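Local coordinates for L-glyceraldehyde 3-phosphate reductase (Clostridium beijerinckii, PDB 6HG6), which binds NADPH and probably uses it to reduce aldehydes, furfural among them, as an aldo-keto reductase of the shaker potassium channel beta subunit family, at residues 47-52 and 299-305; 134-140 and 164-170. One frame throughout, in Å; residues are numbered along the deposited sequence.

Contact 1. Residues 47-52 and 299-305. With NDP (NADPH dihydro-nicotinamide-adenine-dinucleotide phosphate), chain B.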
ATOM      1  N   GLU A  47     -11.077  -1.963 -15.864  1.00 31.80           N
ATOM      2  CA  GLU A  47     -10.074  -2.843 -16.504  1.00 32.49           C
ATOM      3  C   GLU A  47      -8.852  -2.948 -15.614  1.00 29.26           C
ATOM      4  O   GLU A  47      -8.256  -4.045 -15.555  1.00 28.42           O
ATOM      5  CB  GLU A  47      -9.728  -2.374 -17.920  1.00 36.44           C
ATOM      6  CG  GLU A  47     -10.868  -2.626 -18.856  1.00 41.11           C
ATOM      7  CD  GLU A  47     -11.308  -4.086 -18.941  1.00 45.05           C
ATOM      8  OE1 GLU A  47     -10.413  -4.961 -19.020  1.00 47.61           O
ATOM      9  OE2 GLU A  47     -12.553  -4.349 -18.909  1.00 49.15           O
ATOM     10  N   LEU A  48      -8.478  -1.883 -14.916  1.00 26.97           N
ATOM     11  CA  LEU A  48      -7.285  -1.951 -14.039  1.00 25.75           C
ATOM     12  C   LEU A  48      -7.578  -2.917 -12.883  1.00 24.11           C
ATOM     13  O   LEU A  48      -6.723  -3.770 -12.583  1.00 23.23           O
ATOM     14  CB  LEU A  48      -6.907  -0.571 -13.489  1.00 25.33           C
ATOM     15  CG  LEU A  48      -6.257   0.380 -14.476  1.00 26.91           C
ATOM     16  CD1 LEU A  48      -6.042   1.750 -13.824  1.00 26.67           C
ATOM     17  CD2 LEU A  48      -4.948  -0.190 -14.950  1.00 27.90           C
ATOM     18  N   CYS A  49      -8.749  -2.811 -12.285  1.00 23.59           N
ATOM     19  CA  CYS A  49      -9.144  -3.684 -11.151  1.00 22.75           C
ATOM     20  C   CYS A  49      -9.239  -5.136 -11.615  1.00 22.90           C
ATOM     21  O   CYS A  49      -8.727  -5.988 -10.916  1.00 21.47           O
ATOM     22  CB  CYS A  49     -10.450  -3.227 -10.534  1.00 23.11           C
ATOM     23  SG  CYS A  49     -10.235  -1.672  -9.629  1.00 24.45           S
ATOM     24  N   PHE A  50      -9.904  -5.380 -12.730  1.00 23.50           N
ATOM     25  CA  PHE A  50     -10.089  -6.716 -13.304  1.00 24.96           C
ATOM     26  C   PHE A  50      -8.710  -7.300 -13.609  1.00 25.01           C
ATOM     27  O   PHE A  50      -8.475  -8.491 -13.323  1.00 24.85           O
ATOM     28  CB  PHE A  50     -10.941  -6.665 -14.570  1.00 27.40           C
ATOM     29  CG  PHE A  50     -12.348  -6.152 -14.367  1.00 27.84           C
ATOM     30  CD1 PHE A  50     -12.971  -6.200 -13.132  1.00 27.10           C
ATOM     31  CD2 PHE A  50     -13.096  -5.788 -15.480  1.00 30.04           C
ATOM     32  CE1 PHE A  50     -14.270  -5.727 -12.967  1.00 27.79           C
ATOM     33  CE2 PHE A  50     -14.404  -5.362 -15.327  1.00 30.28           C
ATOM     34  CZ  PHE A  50     -14.992  -5.360 -14.082  1.00 28.94           C
ATOM     35  N   THR A  51      -7.821  -6.516 -14.228  1.00 24.78           N
ATOM     36  CA  THR A  51      -6.458  -6.995 -14.549  1.00 25.06           C
ATOM     37  C   THR A  51      -5.744  -7.373 -13.250  1.00 23.54           C
ATOM     38  O   THR A  51      -5.159  -8.450 -13.201  1.00 23.81           O
ATOM     39  CB  THR A  51      -5.659  -5.957 -15.342  1.00 25.67           C
ATOM     40  OG1 THR A  51      -6.422  -5.690 -16.517  1.00 26.69           O
ATOM     41  CG2 THR A  51      -4.285  -6.467 -15.685  1.00 26.44           C
ATOM     42  N   ALA A  52      -5.844  -6.553 -12.211  1.00 22.70           N
ATOM     43  CA  ALA A  52      -5.177  -6.792 -10.926  1.00 21.54           C
ATOM     44  C   ALA A  52      -5.653  -8.143 -10.360  1.00 21.16           C
ATOM     45  O   ALA A  52      -4.827  -9.029 -10.079  1.00 21.14           O
ATOM     46  CB  ALA A  52      -5.476  -5.680  -9.974  1.00 21.18           C
ATOM     47  N   ALA A 299      -1.157   2.065 -11.215  1.00 29.94           N
ATOM     48  CA  ALA A 299      -1.107   1.901 -12.673  1.00 30.68           C
ATOM     49  C   ALA A 299      -2.110   2.832 -13.338  1.00 31.33           C
ATOM     50  O   ALA A 299      -3.125   3.119 -12.718  1.00 30.00           O
ATOM     51  CB  ALA A 299      -1.405   0.480 -13.030  1.00 30.56           C
ATOM     52  N   SER A 300      -1.791   3.301 -14.544  1.00 33.16           N
ATOM     53  CA  SER A 300      -2.718   4.053 -15.428  1.00 33.97           C
ATOM     54  C   SER A 300      -3.228   3.104 -16.514  1.00 34.62           C
ATOM     55  O   SER A 300      -4.257   3.394 -17.141  1.00 35.16           O
ATOM     56  CB  SER A 300      -2.066   5.297 -16.031  1.00 35.73           C
ATOM     57  OG  SER A 300      -0.849   4.976 -16.674  1.00 37.23           O
ATOM     58  N   LYS A 301      -2.516   2.005 -16.766  1.00 35.47           N
ATOM     59  CA  LYS A 301      -2.902   1.088 -17.860  1.00 36.79           C
ATOM     60  C   LYS A 301      -2.597  -0.349 -17.431  1.00 34.95           C
ATOM     61  O   LYS A 301      -1.687  -0.593 -16.642  1.00 32.94           O
ATOM     62  CB  LYS A 301      -2.267   1.549 -19.173  1.00 40.90           C
ATOM     63  CG  LYS A 301      -0.753   1.517 -19.226  1.00 42.73           C
ATOM     64  CD  LYS A 301      -0.207   2.189 -20.488  1.00 46.46           C
ATOM     65  CE  LYS A 301       1.287   2.020 -20.659  1.00 48.14           C
ATOM     66  NZ  LYS A 301       1.820   2.939 -21.692  1.00 51.92           N
ATOM     67  N   PRO A 302      -3.423  -1.311 -17.901  1.00 34.56           N
ATOM     68  CA  PRO A 302      -3.294  -2.730 -17.533  1.00 33.41           C
ATOM     69  C   PRO A 302      -1.903  -3.330 -17.785  1.00 33.41           C
ATOM     70  O   PRO A 302      -1.435  -4.092 -16.953  1.00 32.03           O
ATOM     71  CB  PRO A 302      -4.301  -3.434 -18.456  1.00 34.72           C
ATOM     72  CG  PRO A 302      -5.359  -2.350 -18.687  1.00 35.85           C
ATOM     73  CD  PRO A 302      -4.531  -1.089 -18.847  1.00 36.24           C
ATOM     74  N   SER A 303      -1.221  -2.905 -18.841  1.00 34.44           N
ATOM     75  CA  SER A 303       0.114  -3.454 -19.191  1.00 35.46           C
ATOM     76  C   SER A 303       1.074  -3.245 -18.014  1.00 34.25           C
ATOM     77  O   SER A 303       1.981  -4.073 -17.854  1.00 34.45           O
ATOM     78  CB  SER A 303       0.662  -2.855 -20.472  1.00 37.65           C
ATOM     79  OG  SER A 303       0.748  -1.443 -20.361  1.00 38.03           O
ATOM     80  N   GLN A 304       0.916  -2.181 -17.218  1.00 33.93           N
ATOM     81  CA  GLN A 304       1.831  -1.925 -16.082  1.00 33.83           C
ATOM     82  C   GLN A 304       1.618  -2.976 -15.005  1.00 33.01           C
ATOM     83  O   GLN A 304       2.604  -3.410 -14.410  1.00 33.76           O
ATOM     84  CB  GLN A 304       1.684  -0.525 -15.518  1.00 33.92           C
ATOM     85  CG  GLN A 304       2.140   0.509 -16.537  1.00 36.11           C
ATOM     86  CD  GLN A 304       1.732   1.903 -16.146  1.00 36.25           C
ATOM     87  OE1 GLN A 304       0.784   2.085 -15.388  1.00 35.81           O
ATOM     88  NE2 GLN A 304       2.403   2.885 -16.735  1.00 37.59           N
ATOM     89  N   ILE A 305       0.374  -3.385 -14.764  1.00 31.54           N
ATOM     90  CA  ILE A 305       0.109  -4.458 -13.782  1.00 30.49           C
ATOM     91  C   ILE A 305       0.791  -5.741 -14.284  1.00 32.10           C
ATOM     92  O   ILE A 305       1.494  -6.392 -13.513  1.00 32.64           O
ATOM     93  CB  ILE A 305      -1.405  -4.610 -13.595  1.00 29.68           C
ATOM     94  CG1 ILE A 305      -1.974  -3.302 -13.041  1.00 29.20           C
ATOM     95  CG2 ILE A 305      -1.714  -5.785 -12.679  1.00 29.04           C
ATOM     96  CD1 ILE A 305      -3.466  -3.292 -12.825  1.00 28.61           C
TER
HETATM   97  PA  NDP B 401       4.387   3.438  -7.512  0.70 32.74           P
HETATM   98  O1A NDP B 401       5.618   3.986  -6.872  0.70 23.24           O
HETATM   99  O2A NDP B 401       4.179   1.995  -7.843  0.70 27.82           O
HETATM  100  O5B NDP B 401       4.002   4.331  -8.795  0.70 30.48           O
HETATM  101  C5B NDP B 401       2.842   3.970  -9.591  0.70 32.03           C
HETATM  102  C4B NDP B 401       2.913   4.670 -10.922  0.70 32.06           C
HETATM  103  O4B NDP B 401       4.174   4.321 -11.549  0.70 32.09           O
HETATM  104  C3B NDP B 401       1.837   4.305 -11.955  0.70 33.54           C
HETATM  105  O3B NDP B 401       0.657   5.096 -11.853  0.70 31.87           O
HETATM  106  C2B NDP B 401       2.578   4.574 -13.258  0.70 34.23           C
HETATM  107  O2B NDP B 401       2.560   5.983 -13.468  0.70 38.68           O
HETATM  108  C1B NDP B 401       3.992   4.111 -12.928  0.70 33.78           C
HETATM  109  N9A NDP B 401       4.275   2.704 -13.185  0.70 34.83           N
HETATM  110  C8A NDP B 401       3.739   1.613 -12.545  0.70 35.78           C
HETATM  111  N7A NDP B 401       4.233   0.472 -12.958  0.70 35.30           N
HETATM  112  C5A NDP B 401       5.156   0.830 -13.930  0.70 34.90           C
HETATM  113  C6A NDP B 401       6.017   0.070 -14.746  0.70 36.26           C
HETATM  114  N6A NDP B 401       6.087  -1.258 -14.706  0.70 36.27           N
HETATM  115  N1A NDP B 401       6.822   0.742 -15.609  0.70 38.21           N
HETATM  116  C2A NDP B 401       6.746   2.080 -15.642  0.70 38.31           C
HETATM  117  N3A NDP B 401       5.982   2.897 -14.919  0.70 37.78           N
HETATM  118  C4A NDP B 401       5.201   2.204 -14.071  0.70 37.21           C
HETATM  119  O3  NDP B 401       3.151   3.748  -6.515  0.70 32.63           O
HETATM  120  PN  NDP B 401       2.343   5.058  -6.075  0.70 33.41           P
HETATM  121  O1N NDP B 401       1.293   5.294  -7.110  0.70 33.60           O
HETATM  122  O2N NDP B 401       3.265   6.166  -5.681  0.70 35.28           O
HETATM  123  O5D NDP B 401       1.637   4.505  -4.734  0.70 32.55           O
HETATM  124  C5D NDP B 401       1.014   3.196  -4.792  0.70 29.31           C
HETATM  125  C4D NDP B 401      -0.071   3.118  -3.743  0.70 23.55           C
HETATM  126  O4D NDP B 401       0.515   3.301  -2.441  0.70 27.34           O
HETATM  127  C3D NDP B 401      -1.148   4.199  -3.791  0.70 25.75           C
HETATM  128  O3D NDP B 401      -2.093   3.918  -4.813  0.70 26.41           O
HETATM  129  C2D NDP B 401      -1.704   4.082  -2.367  0.70 25.29           C
HETATM  130  O2D NDP B 401      -2.581   2.990  -2.276  0.70 21.22           O
HETATM  131  C1D NDP B 401      -0.444   3.836  -1.542  0.70 27.84           C
HETATM  132  N1N NDP B 401       0.092   5.084  -0.944  0.70 28.84           N
HETATM  133  C2N NDP B 401       0.020   5.273   0.415  0.70 30.28           C
HETATM  134  C3N NDP B 401       0.238   6.489   1.002  0.70 30.20           C
HETATM  135  C7N NDP B 401       0.131   6.610   2.499  0.70 30.62           C
HETATM  136  O7N NDP B 401      -0.262   5.651   3.190  0.70 25.81           O
HETATM  137  N7N NDP B 401       0.447   7.791   3.030  0.70 24.74           N
HETATM  138  C4N NDP B 401       0.578   7.642   0.097  0.70 32.33           C
HETATM  139  C5N NDP B 401       0.828   7.283  -1.315  0.70 31.83           C
HETATM  140  C6N NDP B 401       0.661   6.053  -1.749  0.70 29.55           C
HETATM  141  P2B NDP B 401       2.546   6.503 -14.998  0.70 39.52           P
HETATM  142  O1X NDP B 401       1.903   5.521 -15.956  0.70 39.29           O
HETATM  143  O2X NDP B 401       1.777   7.814 -14.932  0.70 41.67           O
HETATM  144  O3X NDP B 401       4.028   6.704 -15.278  0.70 44.74           O

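Contact 2. Residues 134-140 and 164-170. With NDP (NADPH dihydro-nicotinamide-adenine-dinucleotide phosphate), chain B.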
ATOM      1  N   ILE A 134      -9.103  -3.798   6.412  1.00 14.81           N
ATOM      2  CA  ILE A 134      -8.070  -3.078   7.184  1.00 14.89           C
ATOM      3  C   ILE A 134      -8.500  -1.636   7.258  1.00 14.53           C
ATOM      4  O   ILE A 134      -8.700  -0.999   6.210  1.00 15.30           O
ATOM      5  CB  ILE A 134      -6.653  -3.243   6.592  1.00 15.85           C
ATOM      6  CG1 ILE A 134      -6.302  -4.716   6.357  1.00 17.39           C
ATOM      7  CG2 ILE A 134      -5.681  -2.548   7.528  1.00 16.37           C
ATOM      8  CD1 ILE A 134      -5.073  -4.902   5.458  1.00 19.28           C
ATOM      9  N   PHE A 135      -8.493  -1.105   8.457  1.00 14.75           N
ATOM     10  CA  PHE A 135      -8.740   0.339   8.648  1.00 14.49           C
ATOM     11  C   PHE A 135      -7.507   0.949   9.299  1.00 15.20           C
ATOM     12  O   PHE A 135      -7.104   0.531  10.368  1.00 16.06           O
ATOM     13  CB  PHE A 135     -10.002   0.560   9.468  1.00 14.47           C
ATOM     14  CG  PHE A 135     -10.329   2.014   9.680  1.00 14.92           C
ATOM     15  CD1 PHE A 135     -10.388   2.890   8.624  1.00 15.87           C
ATOM     16  CD2 PHE A 135     -10.643   2.487  10.936  1.00 16.01           C
ATOM     17  CE1 PHE A 135     -10.734   4.220   8.815  1.00 15.65           C
ATOM     18  CE2 PHE A 135     -11.037   3.803  11.124  1.00 16.25           C
ATOM     19  CZ  PHE A 135     -11.055   4.673  10.071  1.00 16.00           C
ATOM     20  N   TYR A 136      -6.955   1.969   8.654  1.00 15.49           N
ATOM     21  CA  TYR A 136      -5.694   2.577   9.096  1.00 15.89           C
ATOM     22  C   TYR A 136      -5.855   3.973   9.673  1.00 16.10           C
ATOM     23  O   TYR A 136      -6.645   4.752   9.133  1.00 16.02           O
ATOM     24  CB  TYR A 136      -4.805   2.846   7.894  1.00 16.37           C
ATOM     25  CG  TYR A 136      -4.163   1.655   7.241  1.00 16.34           C
ATOM     26  CD1 TYR A 136      -4.759   1.014   6.167  1.00 16.46           C
ATOM     27  CD2 TYR A 136      -2.891   1.280   7.605  1.00 16.93           C
ATOM     28  CE1 TYR A 136      -4.109   0.011   5.474  1.00 17.08           C
ATOM     29  CE2 TYR A 136      -2.236   0.255   6.956  1.00 17.94           C
ATOM     30  CZ  TYR A 136      -2.839  -0.366   5.874  1.00 17.78           C
ATOM     31  OH  TYR A 136      -2.186  -1.369   5.225  1.00 19.55           O
ATOM     32  N   HIS A 137      -5.076   4.256  10.708  1.00 16.48           N
ATOM     33  CA  HIS A 137      -4.732   5.642  11.072  1.00 16.62           C
ATOM     34  C   HIS A 137      -3.663   6.037  10.028  1.00 17.78           C
ATOM     35  O   HIS A 137      -2.634   5.378   9.921  1.00 16.90           O
ATOM     36  CB  HIS A 137      -4.301   5.797  12.517  1.00 17.18           C
ATOM     37  CG  HIS A 137      -4.157   7.237  12.903  1.00 17.56           C
ATOM     38  ND1 HIS A 137      -3.243   7.677  13.836  1.00 19.03           N
ATOM     39  CD2 HIS A 137      -4.816   8.334  12.455  1.00 17.77           C
ATOM     40  CE1 HIS A 137      -3.341   8.979  14.001  1.00 19.62           C
ATOM     41  NE2 HIS A 137      -4.309   9.432  13.146  1.00 19.04           N
ATOM     42  N   HIS A 138      -3.968   7.040   9.216  1.00 17.50           N
ATOM     43  CA  HIS A 138      -3.213   7.360   7.985  1.00 18.27           C
ATOM     44  C   HIS A 138      -1.837   7.979   8.263  1.00 19.30           C
ATOM     45  O   HIS A 138      -0.960   7.885   7.402  1.00 19.83           O
ATOM     46  CB  HIS A 138      -4.094   8.242   7.106  1.00 18.64           C
ATOM     47  CG  HIS A 138      -3.759   8.217   5.655  1.00 19.62           C
ATOM     48  ND1 HIS A 138      -4.609   8.767   4.725  1.00 20.05           N
ATOM     49  CD2 HIS A 138      -2.690   7.740   4.977  1.00 20.12           C
ATOM     50  CE1 HIS A 138      -4.079   8.637   3.531  1.00 21.13           C
ATOM     51  NE2 HIS A 138      -2.894   8.033   3.655  1.00 21.41           N
ATOM     52  N   ARG A 139      -1.663   8.668   9.385  1.00 19.74           N
ATOM     53  CA  ARG A 139      -0.370   9.273   9.754  1.00 20.49           C
ATOM     54  C   ARG A 139      -0.383   9.553  11.255  1.00 21.07           C
ATOM     55  O   ARG A 139      -1.474   9.605  11.870  1.00 20.75           O
ATOM     56  CB  ARG A 139      -0.114  10.582   9.001  1.00 21.45           C
ATOM     57  CG  ARG A 139      -1.233  11.615   9.158  1.00 21.28           C
ATOM     58  CD  ARG A 139      -0.756  13.035   9.131  1.00 23.16           C
ATOM     59  NE  ARG A 139      -1.823  14.023   8.916  1.00 23.29           N
ATOM     60  CZ  ARG A 139      -1.612  15.269   8.549  1.00 25.09           C
ATOM     61  NH1 ARG A 139      -0.382  15.733   8.399  1.00 27.23           N
ATOM     62  NH2 ARG A 139      -2.627  16.091   8.352  1.00 25.73           N
ATOM     63  N   MET A 140       0.787   9.791  11.814  1.00 21.56           N
ATOM     64  CA  MET A 140       0.874  10.141  13.238  1.00 22.38           C
ATOM     65  C   MET A 140       0.257  11.533  13.482  1.00 23.08           C
ATOM     66  O   MET A 140       0.401  12.440  12.656  1.00 24.10           O
ATOM     67  CB  MET A 140       2.327  10.119  13.703  1.00 23.60           C
ATOM     68  CG  MET A 140       2.974   8.755  13.560  1.00 23.54           C
ATOM     69  SD  MET A 140       4.627   8.680  14.247  1.00 25.80           S
ATOM     70  CE  MET A 140       5.607   9.600  13.061  1.00 27.05           C
ATOM     71  N   TYR A 164      -9.505  -5.712  10.773  1.00 15.41           N
ATOM     72  CA  TYR A 164      -8.175  -5.488  11.355  1.00 15.32           C
ATOM     73  C   TYR A 164      -7.831  -4.012  11.356  1.00 15.29           C
ATOM     74  O   TYR A 164      -8.304  -3.283  10.470  1.00 15.23           O
ATOM     75  CB  TYR A 164      -7.123  -6.186  10.510  1.00 15.31           C
ATOM     76  CG  TYR A 164      -7.218  -7.694  10.406  1.00 15.84           C
ATOM     77  CD1 TYR A 164      -7.896  -8.256   9.347  1.00 15.96           C
ATOM     78  CD2 TYR A 164      -6.488  -8.556  11.213  1.00 16.58           C
ATOM     79  CE1 TYR A 164      -7.943  -9.626   9.148  1.00 16.97           C
ATOM     80  CE2 TYR A 164      -6.506  -9.942  11.021  1.00 17.49           C
ATOM     81  CZ  TYR A 164      -7.203 -10.471   9.941  1.00 17.03           C
ATOM     82  OH  TYR A 164      -7.218 -11.809   9.696  1.00 18.04           O
ATOM     83  N   ALA A 165      -7.033  -3.594  12.340  1.00 15.94           N
ATOM     84  CA  ALA A 165      -6.448  -2.236  12.375  1.00 15.62           C
ATOM     85  C   ALA A 165      -5.068  -2.252  11.710  1.00 16.15           C
ATOM     86  O   ALA A 165      -4.328  -3.257  11.746  1.00 16.49           O
ATOM     87  CB  ALA A 165      -6.330  -1.742  13.801  1.00 16.64           C
ATOM     88  N   GLY A 166      -4.736  -1.133  11.107  1.00 16.05           N
ATOM     89  CA  GLY A 166      -3.396  -0.854  10.590  1.00 16.45           C
ATOM     90  C   GLY A 166      -3.010   0.562  10.958  1.00 16.71           C
ATOM     91  O   GLY A 166      -3.914   1.377  11.304  1.00 15.79           O
ATOM     92  N   ILE A 167      -1.725   0.895  10.819  1.00 17.01           N
ATOM     93  CA  ILE A 167      -1.250   2.288  10.974  1.00 17.66           C
ATOM     94  C   ILE A 167      -0.335   2.583   9.795  1.00 18.23           C
ATOM     95  O   ILE A 167       0.212   1.628   9.186  1.00 18.30           O
ATOM     96  CB  ILE A 167      -0.605   2.576  12.338  1.00 18.23           C
ATOM     97  CG1 ILE A 167       0.700   1.807  12.533  1.00 19.07           C
ATOM     98  CG2 ILE A 167      -1.619   2.339  13.465  1.00 17.76           C
ATOM     99  CD1 ILE A 167       1.331   2.013  13.880  1.00 20.28           C
ATOM    100  N   SER A 168      -0.243   3.855   9.439  1.00 18.20           N
ATOM    101  CA  SER A 168       0.535   4.268   8.255  1.00 18.41           C
ATOM    102  C   SER A 168       1.429   5.440   8.597  1.00 18.84           C
ATOM    103  O   SER A 168       1.020   6.326   9.345  1.00 18.57           O
ATOM    104  CB  SER A 168      -0.395   4.554   7.084  1.00 18.24           C
ATOM    105  OG  SER A 168       0.333   4.856   5.919  1.00 19.77           O
ATOM    106  N   ASN A 169       2.642   5.440   8.036  1.00 19.20           N
ATOM    107  CA  ASN A 169       3.576   6.559   8.201  1.00 20.63           C
ATOM    108  C   ASN A 169       4.065   6.671   9.653  1.00 21.21           C
ATOM    109  O   ASN A 169       4.608   7.758  10.014  1.00 22.77           O
ATOM    110  CB  ASN A 169       2.948   7.855   7.686  1.00 20.79           C
ATOM    111  CG  ASN A 169       2.639   7.764   6.206  1.00 21.17           C
ATOM    112  OD1 ASN A 169       3.553   7.543   5.401  1.00 23.08           O
ATOM    113  ND2 ASN A 169       1.386   7.973   5.833  1.00 19.47           N
ATOM    114  N   TYR A 170       3.947   5.621  10.467  1.00 20.38           N
ATOM    115  CA  TYR A 170       4.477   5.664  11.845  1.00 21.23           C
ATOM    116  C   TYR A 170       5.976   5.385  11.830  1.00 22.57           C
ATOM    117  O   TYR A 170       6.465   4.692  10.923  1.00 22.10           O
ATOM    118  CB  TYR A 170       3.736   4.681  12.746  1.00 20.58           C
ATOM    119  CG  TYR A 170       2.480   5.259  13.333  1.00 20.07           C
ATOM    120  CD1 TYR A 170       1.484   5.771  12.536  1.00 19.34           C
ATOM    121  CD2 TYR A 170       2.299   5.282  14.700  1.00 20.24           C
ATOM    122  CE1 TYR A 170       0.283   6.207  13.082  1.00 18.50           C
ATOM    123  CE2 TYR A 170       1.160   5.816  15.268  1.00 20.19           C
ATOM    124  CZ  TYR A 170       0.140   6.285  14.464  1.00 19.25           C
ATOM    125  OH  TYR A 170      -1.003   6.758  15.076  1.00 18.94           O
TER
HETATM  126  PA  NDP B 401       4.387   3.438  -7.512  0.70 32.74           P
HETATM  127  O1A NDP B 401       5.618   3.986  -6.872  0.70 23.24           O
HETATM  128  O2A NDP B 401       4.179   1.995  -7.843  0.70 27.82           O
HETATM  129  O5B NDP B 401       4.002   4.331  -8.795  0.70 30.48           O
HETATM  130  C5B NDP B 401       2.842   3.970  -9.591  0.70 32.03           C
HETATM  131  C4B NDP B 401       2.913   4.670 -10.922  0.70 32.06           C
HETATM  132  O4B NDP B 401       4.174   4.321 -11.549  0.70 32.09           O
HETATM  133  C3B NDP B 401       1.837   4.305 -11.955  0.70 33.54           C
HETATM  134  O3B NDP B 401       0.657   5.096 -11.853  0.70 31.87           O
HETATM  135  C2B NDP B 401       2.578   4.574 -13.258  0.70 34.23           C
HETATM  136  O2B NDP B 401       2.560   5.983 -13.468  0.70 38.68           O
HETATM  137  C1B NDP B 401       3.992   4.111 -12.928  0.70 33.78           C
HETATM  138  N9A NDP B 401       4.275   2.704 -13.185  0.70 34.83           N
HETATM  139  C8A NDP B 401       3.739   1.613 -12.545  0.70 35.78           C
HETATM  140  N7A NDP B 401       4.233   0.472 -12.958  0.70 35.30           N
HETATM  141  C5A NDP B 401       5.156   0.830 -13.930  0.70 34.90           C
HETATM  142  C6A NDP B 401       6.017   0.070 -14.746  0.70 36.26           C
HETATM  143  N6A NDP B 401       6.087  -1.258 -14.706  0.70 36.27           N
HETATM  144  N1A NDP B 401       6.822   0.742 -15.609  0.70 38.21           N
HETATM  145  C2A NDP B 401       6.746   2.080 -15.642  0.70 38.31           C
HETATM  146  N3A NDP B 401       5.982   2.897 -14.919  0.70 37.78           N
HETATM  147  C4A NDP B 401       5.201   2.204 -14.071  0.70 37.21           C
HETATM  148  O3  NDP B 401       3.151   3.748  -6.515  0.70 32.63           O
HETATM  149  PN  NDP B 401       2.343   5.058  -6.075  0.70 33.41           P
HETATM  150  O1N NDP B 401       1.293   5.294  -7.110  0.70 33.60           O
HETATM  151  O2N NDP B 401       3.265   6.166  -5.681  0.70 35.28           O
HETATM  152  O5D NDP B 401       1.637   4.505  -4.734  0.70 32.55           O
HETATM  153  C5D NDP B 401       1.014   3.196  -4.792  0.70 29.31           C
HETATM  154  C4D NDP B 401      -0.071   3.118  -3.743  0.70 23.55           C
HETATM  155  O4D NDP B 401       0.515   3.301  -2.441  0.70 27.34           O
HETATM  156  C3D NDP B 401      -1.148   4.199  -3.791  0.70 25.75           C
HETATM  157  O3D NDP B 401      -2.093   3.918  -4.813  0.70 26.41           O
HETATM  158  C2D NDP B 401      -1.704   4.082  -2.367  0.70 25.29           C
HETATM  159  O2D NDP B 401      -2.581   2.990  -2.276  0.70 21.22           O
HETATM  160  C1D NDP B 401      -0.444   3.836  -1.542  0.70 27.84           C
HETATM  161  N1N NDP B 401       0.092   5.084  -0.944  0.70 28.84           N
HETATM  162  C2N NDP B 401       0.020   5.273   0.415  0.70 30.28           C
HETATM  163  C3N NDP B 401       0.238   6.489   1.002  0.70 30.20           C
HETATM  164  C7N NDP B 401       0.131   6.610   2.499  0.70 30.62           C
HETATM  165  O7N NDP B 401      -0.262   5.651   3.190  0.70 25.81           O
HETATM  166  N7N NDP B 401       0.447   7.791   3.030  0.70 24.74           N
HETATM  167  C4N NDP B 401       0.578   7.642   0.097  0.70 32.33           C
HETATM  168  C5N NDP B 401       0.828   7.283  -1.315  0.70 31.83           C
HETATM  169  C6N NDP B 401       0.661   6.053  -1.749  0.70 29.55           C
HETATM  170  P2B NDP B 401       2.546   6.503 -14.998  0.70 39.52           P
HETATM  171  O1X NDP B 401       1.903   5.521 -15.956  0.70 39.29           O
HETATM  172  O2X NDP B 401       1.777   7.814 -14.932  0.70 41.67           O
HETATM  173  O3X NDP B 401       4.028   6.704 -15.278  0.70 44.74           O
HETATM  174  O   HOH W   1       3.177  10.164  10.225  1.00 20.94           O

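Contact 1. Residues 47-52 and 299-305
Packing between a barrel helix and a cofactor loop can rest on van der Waals fit alone, and no hydrogen bond crosses between 47-52 and 299-305. Ala299 points its CB at the helix, where Leu48 CD2 lies 4.1 Å from Ala299 CB and Leu48 CD1 3.4 Å from Ala299 O. Ser300 turns away: its OG donates to O1X of the NADPH 2'-phosphate (2.9 Å), while its N donates to Gln304 OE1 (3.0 Å). At Lys301 the backbone carries the contact, with Leu48 CD2 3.4 Å from Lys301 C. The Pro302 ring rests against Leu48 and Thr51; Thr51 OG1, 3.7 Å from Pro302 CB, is already hydrogen-bonded to Glu47 O. Gln304 donates from NE2 to the same O1X (2.8 Å). Ile305 points back at the helix, its CD1 4.0 Å from Leu48 CD2 and 4.2 Å from Ala52 CB. One face of the segment thus packs on helix 42-54 while another holds the 2'-phosphate, as in the cofactor-binding loop and short helix that follow the last strand of the aldo-keto reductase TIM barrel.

Contact 2. Residues 134-140 and 164-170
This is a parallel strand pairing inside the closed eight-stranded TIM barrel, joining the two strands of a beta-alpha-beta unit whose crossover is helix 146-158. The pairing runs in register from Ile134 with Tyr164 to His137 with Ile167, the strand axes 37° apart. Four backbone hydrogen bonds alternate across it: Phe135 N to Tyr164 O (3.0 Å), Gly166 N to Phe135 O (3.0 Å), His137 N to Gly166 O (3.2 Å) and Ser168 N to His137 O (2.9 Å). Gly166 leaves space for the Tyr136 ring, since a CB there would clash with it; the Tyr136 side chain also touches Gln193 of strand 189-195. At the C-terminal ends of the strands, Asn169 ND2 donates to His138 O (2.8 Å), while OG of Ser168, the last strand residue, is hydrogen-bonded to Gln193 O and lies 2.9 Å from NADPH O7N. His137 ND1 and Tyr170 OH share a 2.7 Å hydrogen bond, and Met140 CG sits over the Tyr170 ring, 3.4 Å from its centroid, a CH-pi contact.

Overall arrangement
A TIM barrel shows how chemistry follows position. Contact 2 lies in the buried barrel wall, where backbone hydrogen bonds join neighbouring strands; contact 1, farther from the chain's centre and partly exposed, is packing of a helix against a loop and the short helix that follows it, outside the wall. They share no secondary-structure element and do not touch. The centres of contact 1 and contact 2 are about 26 Å apart, on opposite sides of the chain's centre; the nearest atoms of the two contacts are about 15 Å apart. In sequence, contact 2 is nested within the span that contact 1 closes. Their common partner is NADPH, stretched between them: 299-305 meets its adenosine phosphate end, the strand ends and following loops of contact 2 its nicotinamide.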